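Local coordinates for protein cytochrome c6 (Synechococcus sp., PDB 4EIE) that carries a covalently attached heme c and probably serves as a small soluble electron carrier, at residues Thr42-Ala48 against Ser74-Leu78. Where two conformers were deposited one is given. Residues are numbered along the deposited sequence.
Sequences TSVEAIA and SQYVL
Residues 44-48 open helix 44-53 and 74-78 lie within C-terminal helix 67-82; these short axes approach to 8.7 Å and cross at 116°, with Ala48 and Ser74 closest (CA-CA 5.5 Å). Thr42 (phi/psi -129/17) precedes extended Ser43 (-145/157); Val44 begins the helix. Ser43 (p) is the N-cap, its OG accepting from Ala46 N at 2.9 Å. Apolar Val44 (t) directs CG2 to 3.8 Å from Leu78 CD2 and 3.4 Å from Gln75 OE1. Long Leu78 (t, chi2 p) reaches the helix start, CD1 3.5 Å from Thr42 C. Branched Ile47 (m, t) fills the space beside Leu78 and Val77, CD1 3.8 Å from Leu78 CB and 4.1 Å from Val77 CG1. Apolar Val77 (t) faces both this interface and the heme c pocket. Small Ser74 (m) and Ala48 permit close passage, Ser74 OG 3.2 Å from Ala48 CA and bonded to Ile70 O. Gln75 points away at CB, but t and p torsions fold its end back; NE2 bonds Gln79 OE1. Packing of these helices belongs to the class I cytochrome c fold. Ser74 OG and Gln75 NE2 bond within their helix and Ser43 OG caps its own, so the contact is van der Waals and apolar.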
loop_
_atom_site.group_PDB
_atom_site.type_symbol
_atom_site.label_atom_id
_atom_site.label_comp_id
_atom_site.label_asym_id
_atom_site.label_seq_id
_atom_site.Cartn_x
_atom_site.Cartn_y
_atom_site.Cartn_z
ATOM N N THR A 42 -9.203 1.669 3.976
ATOM C CA THR A 42 -10.096 0.548 4.197
ATOM C C THR A 42 -10.913 0.245 2.927
ATOM O O THR A 42 -11.878 -0.514 2.974
ATOM C CB THR A 42 -11.005 0.810 5.372
ATOM O OG1 THR A 42 -11.755 1.992 5.066
ATOM C CG2 THR A 42 -10.261 0.978 6.653
ATOM N N SER A 43 -10.453 0.763 1.785
ATOM C CA SER A 43 -11.021 0.493 0.479
ATOM C C SER A 43 -9.900 0.451 -0.528
ATOM O O SER A 43 -8.840 1.026 -0.343
ATOM C CB SER A 43 -12.037 1.544 0.080
ATOM O OG SER A 43 -11.350 2.765 -0.183
ATOM N N VAL A 44 -10.174 -0.243 -1.636
ATOM C CA VAL A 44 -9.218 -0.266 -2.725
ATOM C C VAL A 44 -9.004 1.173 -3.215
ATOM O O VAL A 44 -7.848 1.546 -3.467
ATOM C CB VAL A 44 -9.713 -1.150 -3.847
ATOM C CG1 VAL A 44 -8.765 -1.061 -5.063
ATOM C CG2 VAL A 44 -9.827 -2.606 -3.380
ATOM N N GLU A 45 -10.041 1.940 -3.352
ATOM C CA GLU A 45 -9.910 3.266 -3.903
ATOM C C GLU A 45 -9.065 4.169 -3.018
ATOM O O GLU A 45 -8.243 4.922 -3.540
ATOM C CB GLU A 45 -11.298 3.858 -4.036
ATOM C CG GLU A 45 -11.384 5.245 -4.509
ATOM N N ALA A 46 -9.221 4.104 -1.697
ATOM C CA ALA A 46 -8.418 4.936 -0.819
ATOM C C ALA A 46 -6.943 4.611 -0.981
ATOM O O ALA A 46 -6.090 5.502 -1.030
ATOM C CB ALA A 46 -8.866 4.736 0.626
ATOM N N ILE A 47 -6.625 3.333 -1.014
ATOM C CA ILE A 47 -5.250 2.913 -1.170
ATOM C C ILE A 47 -4.676 3.281 -2.527
ATOM O O ILE A 47 -3.582 3.809 -2.626
ATOM C CB ILE A 47 -5.118 1.401 -0.866
ATOM C CG1 ILE A 47 -5.468 1.104 0.585
ATOM C CG2 ILE A 47 -3.708 0.889 -1.178
ATOM C CD1 ILE A 47 -5.819 -0.340 0.862
ATOM N N ALA A 48 -5.468 3.033 -3.579
ATOM C CA ALA A 48 -5.029 3.347 -4.926
ATOM C C ALA A 48 -4.773 4.830 -5.079
ATOM O O ALA A 48 -3.827 5.224 -5.748
ATOM C CB ALA A 48 -6.069 2.875 -5.953
ATOM N N SER A 74 -3.190 -2.499 -4.655
ATOM C CA SER A 74 -4.069 -1.914 -3.684
ATOM C C SER A 74 -4.997 -2.949 -3.078
ATOM O O SER A 74 -5.241 -2.944 -1.878
ATOM C CB SER A 74 -4.848 -0.742 -4.282
ATOM O OG SER A 74 -3.966 0.326 -4.629
ATOM N N GLN A 75 -5.529 -3.832 -3.914
ATOM C CA GLN A 75 -6.332 -4.942 -3.421
ATOM C C GLN A 75 -5.499 -5.834 -2.518
ATOM O O GLN A 75 -5.961 -6.257 -1.440
ATOM C CB GLN A 75 -6.896 -5.738 -4.581
ATOM C CG GLN A 75 -7.620 -7.021 -4.171
ATOM C CD GLN A 75 -8.822 -6.757 -3.286
ATOM O OE1 GLN A 75 -9.683 -5.946 -3.614
ATOM N NE2 GLN A 75 -8.921 -7.517 -2.191
ATOM N N TYR A 76 -4.265 -6.146 -2.899
ATOM C CA TYR A 76 -3.406 -6.981 -2.043
ATOM C C TYR A 76 -3.221 -6.338 -0.679
ATOM O O TYR A 76 -3.373 -6.977 0.360
ATOM C CB TYR A 76 -2.070 -7.197 -2.746
ATOM C CG TYR A 76 -1.071 -7.909 -1.889
ATOM C CD1 TYR A 76 -1.201 -9.297 -1.656
ATOM C CD2 TYR A 76 0.016 -7.262 -1.352
ATOM C CE1 TYR A 76 -0.276 -9.983 -0.877
ATOM C CE2 TYR A 76 0.939 -7.957 -0.520
ATOM C CZ TYR A 76 0.768 -9.302 -0.350
ATOM O OH TYR A 76 1.672 -9.997 0.419
ATOM N N VAL A 77 -2.885 -5.049 -0.663
ATOM C CA VAL A 77 -2.699 -4.357 0.585
ATOM C C VAL A 77 -3.954 -4.320 1.419
ATOM O O VAL A 77 -3.916 -4.502 2.642
ATOM C CB VAL A 77 -2.137 -2.948 0.340
ATOM C CG1 VAL A 77 -2.164 -2.079 1.597
ATOM C CG2 VAL A 77 -0.720 -3.050 -0.171
ATOM N N LEU A 78 -5.088 -4.088 0.771
ATOM C CA LEU A 78 -6.363 -4.087 1.508
ATOM C C LEU A 78 -6.586 -5.419 2.200
ATOM O O LEU A 78 -6.863 -5.495 3.404
ATOM C CB LEU A 78 -7.531 -3.758 0.586
ATOM C CG LEU A 78 -8.890 -3.721 1.315
ATOM C CD1 LEU A 78 -8.933 -2.635 2.335
ATOM C CD2 LEU A 78 -10.012 -3.481 0.285
#